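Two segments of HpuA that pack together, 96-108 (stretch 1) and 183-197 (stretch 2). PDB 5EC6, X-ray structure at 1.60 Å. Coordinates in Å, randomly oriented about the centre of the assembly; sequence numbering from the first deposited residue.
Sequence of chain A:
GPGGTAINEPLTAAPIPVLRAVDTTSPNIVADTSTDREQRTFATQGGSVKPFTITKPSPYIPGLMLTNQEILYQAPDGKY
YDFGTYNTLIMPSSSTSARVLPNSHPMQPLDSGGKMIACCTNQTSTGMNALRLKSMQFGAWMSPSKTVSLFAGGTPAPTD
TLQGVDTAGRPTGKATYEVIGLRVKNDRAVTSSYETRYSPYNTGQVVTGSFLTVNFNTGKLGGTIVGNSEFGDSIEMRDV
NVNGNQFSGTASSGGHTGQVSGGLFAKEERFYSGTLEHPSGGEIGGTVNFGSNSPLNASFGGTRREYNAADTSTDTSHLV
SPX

Stretch 1, residues 96-108: TSARVLPNSHPMQ
Stretch 2 (183-197) RVKNDRAVTSSYETR

Stretches 96-108 and 183-197 run antiparallel as two short ladders, the register shifted by one residue between them, and bury 1026 Å². In the first, Arg 99 N donates to Thr 196 O (3.0 Å) and Thr 196 N to Arg 99 O (2.8 Å); Val 100 faces Glu 195 as the non-hydrogen-bonded pair, and Leu 101 N continues to Tyr 194 O (2.9 Å). In the second, Thr 191 N donates to Asn 103 O (3.0 Å), His 105 N to Ala 189 O (2.8 Å) and Ala 189 N to His 105 O (3.0 Å).

Between the ladders the strands part, and water serves unpaired groups. Water 1 accepts from Tyr 194 N (2.9 Å) and lies 2.7 Å from both Leu 101 O and Asn 103 OD1. Asn 103 (m) suits this gap because its amide offers both polarities: ND2 donates to water 3 (3.0 Å), which also bonds Ser 193 OG (2.8 Å).

His 105 (m) turns its ring edge to Thr 191 (p), NE2 lying 2.9 Å from OG1, a hydrogen bond of open direction. Arg 188 (m, t, p) folds back so NE donates to Ser 104 (t) OG (2.6 Å). Flexible, apolar Met 107 (m, t, p) covers small Ala 189, CG to CB 4.2 Å, and its SD meets Val 184 CG1 at 4.1 Å.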

# COMPACT_ATOMS: atom_id res chain seq x y z
N THR A 96 11.54 -0.07 23.61
CA THR A 96 10.76 0.84 24.46
C THR A 96 9.27 0.81 24.08
O THR A 96 8.83 -0.08 23.35
CB THR A 96 11.37 2.27 24.46
OG1 THR A 96 11.27 2.87 23.16
CG2 THR A 96 12.84 2.22 24.84
N SER A 97 8.47 1.74 24.61
CA SER A 97 7.14 1.99 24.04
C SER A 97 7.23 2.69 22.67
O SER A 97 6.41 2.44 21.78
CB SER A 97 6.27 2.81 25.01
OG SER A 97 6.80 4.12 25.17
N ALA A 98 8.24 3.55 22.51
CA ALA A 98 8.46 4.30 21.27
C ALA A 98 8.57 3.36 20.05
O ALA A 98 9.17 2.28 20.12
CB ALA A 98 9.70 5.16 21.37
N ARG A 99 7.97 3.76 18.93
CA ARG A 99 8.16 3.01 17.69
C ARG A 99 8.55 4.00 16.61
O ARG A 99 7.79 4.93 16.30
CB ARG A 99 6.88 2.30 17.32
CG ARG A 99 6.50 1.17 18.25
CD ARG A 99 7.32 -0.08 17.99
NE ARG A 99 6.89 -1.19 18.85
CZ ARG A 99 7.15 -1.29 20.16
NH1 ARG A 99 7.87 -0.37 20.80
NH2 ARG A 99 6.69 -2.34 20.83
N VAL A 100 9.75 3.88 16.08
CA VAL A 100 10.20 4.78 15.04
C VAL A 100 10.48 3.92 13.79
O VAL A 100 11.25 2.96 13.84
CB VAL A 100 11.46 5.55 15.44
CG1 VAL A 100 11.94 6.42 14.30
CG2 VAL A 100 11.21 6.41 16.69
N LEU A 101 9.89 4.31 12.66
CA LEU A 101 10.25 3.69 11.39
C LEU A 101 11.52 4.31 10.88
O LEU A 101 11.64 5.55 10.73
CB LEU A 101 9.10 3.85 10.37
CG LEU A 101 9.26 3.08 9.07
CD1 LEU A 101 9.22 1.55 9.32
CD2 LEU A 101 8.18 3.50 8.05
N PRO A 102 12.55 3.48 10.60
CA PRO A 102 13.75 4.08 10.00
C PRO A 102 13.42 4.73 8.65
O PRO A 102 12.50 4.25 7.98
CB PRO A 102 14.66 2.89 9.80
CG PRO A 102 14.17 1.85 10.74
CD PRO A 102 12.68 2.03 10.81
N ASN A 103 14.11 5.79 8.27
CA ASN A 103 13.80 6.49 7.03
C ASN A 103 14.49 5.98 5.78
O ASN A 103 14.22 6.46 4.69
CB ASN A 103 14.04 7.98 7.17
CG ASN A 103 13.20 8.62 8.26
OD1 ASN A 103 12.12 8.18 8.59
ND2 ASN A 103 13.71 9.70 8.79
N SER A 104 15.40 5.00 5.94
CA SER A 104 16.15 4.41 4.83
C SER A 104 16.25 2.92 5.07
O SER A 104 16.40 2.48 6.23
CB SER A 104 17.56 5.03 4.76
OG SER A 104 18.26 4.55 3.64
N HIS A 105 16.15 2.14 3.99
CA HIS A 105 16.07 0.68 4.04
C HIS A 105 16.78 0.08 2.84
O HIS A 105 16.71 0.59 1.73
CB HIS A 105 14.63 0.16 4.05
CG HIS A 105 13.70 0.96 4.89
ND1 HIS A 105 13.18 0.49 6.07
CD2 HIS A 105 13.15 2.19 4.70
CE1 HIS A 105 12.39 1.40 6.60
NE2 HIS A 105 12.37 2.45 5.79
N PRO A 106 17.53 -1.01 3.06
CA PRO A 106 18.10 -1.71 1.92
C PRO A 106 17.03 -2.47 1.11
O PRO A 106 16.11 -3.02 1.68
CB PRO A 106 19.06 -2.72 2.60
CG PRO A 106 18.42 -3.04 3.90
CD PRO A 106 17.77 -1.72 4.34
N MET A 107 17.17 -2.50 -0.21
CA MET A 107 16.31 -3.29 -1.06
C MET A 107 16.95 -4.65 -1.29
O MET A 107 18.19 -4.76 -1.29
CB MET A 107 16.12 -2.59 -2.39
CG MET A 107 15.54 -1.18 -2.23
SD MET A 107 15.26 -0.31 -3.80
CE MET A 107 13.90 -1.18 -4.52
N GLN A 108 16.15 -5.67 -1.47
CA GLN A 108 16.70 -7.01 -1.68
C GLN A 108 17.16 -7.16 -3.09
O GLN A 108 16.42 -6.92 -4.05
CB GLN A 108 15.69 -8.08 -1.34
CG GLN A 108 16.31 -9.51 -1.43
CD GLN A 108 15.42 -10.63 -0.97
OE1 GLN A 108 14.20 -10.50 -0.84
NE2 GLN A 108 16.03 -11.80 -0.72
N ARG A 183 9.94 6.29 -1.57
CA ARG A 183 10.67 6.63 -2.76
C ARG A 183 11.94 5.73 -2.82
O ARG A 183 12.24 5.00 -1.87
CB ARG A 183 11.08 8.12 -2.75
CG ARG A 183 9.89 9.17 -2.80
CD ARG A 183 10.44 10.57 -2.72
NE ARG A 183 9.62 11.64 -3.31
CZ ARG A 183 9.52 12.88 -2.83
NH1 ARG A 183 10.12 13.27 -1.66
NH2 ARG A 183 8.69 13.71 -3.44
N VAL A 184 12.62 5.76 -3.96
CA VAL A 184 13.93 5.10 -4.09
C VAL A 184 14.96 6.19 -4.37
O VAL A 184 14.82 6.96 -5.32
CB VAL A 184 13.93 4.04 -5.19
CG1 VAL A 184 15.36 3.46 -5.28
CG2 VAL A 184 12.95 2.94 -4.89
N LYS A 185 15.95 6.27 -3.50
CA LYS A 185 17.07 7.20 -3.69
C LYS A 185 18.36 6.43 -3.57
O LYS A 185 18.59 5.78 -2.54
CB LYS A 185 17.06 8.27 -2.61
CG LYS A 185 18.40 9.04 -2.54
CD LYS A 185 18.28 10.30 -1.70
CE LYS A 185 18.20 9.97 -0.22
NZ LYS A 185 17.96 11.22 0.51
N ASN A 186 19.20 6.47 -4.60
CA ASN A 186 20.55 5.89 -4.47
C ASN A 186 20.54 4.49 -3.92
O ASN A 186 21.12 4.23 -2.85
CB ASN A 186 21.39 6.73 -3.52
CG ASN A 186 21.96 7.95 -4.18
OD1 ASN A 186 21.87 9.06 -3.65
ND2 ASN A 186 22.56 7.76 -5.36
N ASP A 187 19.89 3.61 -4.65
CA ASP A 187 19.85 2.18 -4.32
C ASP A 187 19.12 1.79 -3.01
O ASP A 187 18.98 0.58 -2.71
CB ASP A 187 21.28 1.57 -4.38
CG ASP A 187 21.63 1.02 -5.76
OD1 ASP A 187 20.88 1.32 -6.73
OD2 ASP A 187 22.64 0.30 -5.88
N ARG A 188 18.60 2.78 -2.28
CA ARG A 188 17.87 2.50 -1.05
C ARG A 188 16.43 2.96 -1.17
O ARG A 188 16.09 3.91 -1.87
CB ARG A 188 18.52 3.16 0.14
CG ARG A 188 19.73 2.29 0.53
CD ARG A 188 20.53 2.95 1.58
NE ARG A 188 20.00 2.73 2.90
CZ ARG A 188 20.09 1.63 3.63
NH1 ARG A 188 20.69 0.49 3.18
NH2 ARG A 188 19.58 1.67 4.84
N ALA A 189 15.61 2.26 -0.45
CA ALA A 189 14.26 2.72 -0.19
C ALA A 189 14.25 3.75 0.92
O ALA A 189 14.87 3.57 1.97
CB ALA A 189 13.40 1.53 0.20
N VAL A 190 13.50 4.83 0.71
CA VAL A 190 13.41 5.88 1.70
C VAL A 190 11.92 6.11 1.99
O VAL A 190 11.08 6.04 1.09
CB VAL A 190 14.12 7.17 1.27
CG1 VAL A 190 15.63 6.92 1.24
CG2 VAL A 190 13.69 7.70 -0.08
N THR A 191 11.64 6.34 3.25
CA THR A 191 10.25 6.40 3.74
C THR A 191 9.94 7.69 4.46
O THR A 191 10.81 8.37 5.07
CB THR A 191 9.89 5.18 4.57
OG1 THR A 191 10.90 4.93 5.59
CG2 THR A 191 9.74 3.96 3.69
N SER A 192 8.66 8.06 4.42
CA SER A 192 8.17 9.24 5.10
C SER A 192 8.23 9.08 6.63
O SER A 192 8.24 7.97 7.15
CB SER A 192 6.72 9.52 4.66
OG SER A 192 5.90 8.41 4.91
N SER A 193 8.29 10.21 7.33
CA SER A 193 8.54 10.18 8.78
C SER A 193 7.42 9.54 9.52
O SER A 193 6.22 9.86 9.31
CB SER A 193 8.79 11.57 9.34
OG SER A 193 9.93 12.14 8.72
N TYR A 194 7.75 8.65 10.45
CA TYR A 194 6.74 7.95 11.19
C TYR A 194 7.29 7.55 12.53
O TYR A 194 8.23 6.74 12.58
CB TYR A 194 6.28 6.72 10.44
CG TYR A 194 4.99 6.09 10.83
CD1 TYR A 194 3.96 6.81 11.47
CD2 TYR A 194 4.72 4.77 10.48
CE1 TYR A 194 2.75 6.22 11.76
CE2 TYR A 194 3.52 4.16 10.77
CZ TYR A 194 2.52 4.88 11.41
OH TYR A 194 1.34 4.21 11.66
N GLU A 195 6.67 8.07 13.59
CA GLU A 195 7.02 7.71 14.97
C GLU A 195 5.76 7.68 15.77
O GLU A 195 4.96 8.65 15.74
CB GLU A 195 7.98 8.73 15.58
CG GLU A 195 8.25 8.47 17.07
CD GLU A 195 9.29 9.40 17.67
OE1 GLU A 195 9.92 10.22 16.96
OE2 GLU A 195 9.50 9.25 18.91
N THR A 196 5.52 6.59 16.47
CA THR A 196 4.35 6.53 17.35
C THR A 196 4.83 6.28 18.77
O THR A 196 6.03 6.05 18.99
CB THR A 196 3.39 5.43 16.89
OG1 THR A 196 4.07 4.17 16.89
CG2 THR A 196 2.90 5.73 15.47
N ARG A 197 3.91 6.32 19.72
CA ARG A 197 4.19 5.92 21.11
C ARG A 197 3.08 5.07 21.71
O ARG A 197 1.93 5.51 21.76
CB ARG A 197 4.47 7.16 21.97
CG ARG A 197 5.89 7.19 22.52
CD ARG A 197 6.40 8.59 22.84
NE ARG A 197 7.86 8.66 22.76
CZ ARG A 197 8.72 8.02 23.57
NH1 ARG A 197 8.28 7.24 24.56
NH2 ARG A 197 10.03 8.15 23.38
O HOH W 1 10.59 8.00 10.86
O HOH W 2 10.18 6.22 7.81
O HOH W 3 12.03 11.54 10.42
O HOH W 4 19.67 -1.30 -1.33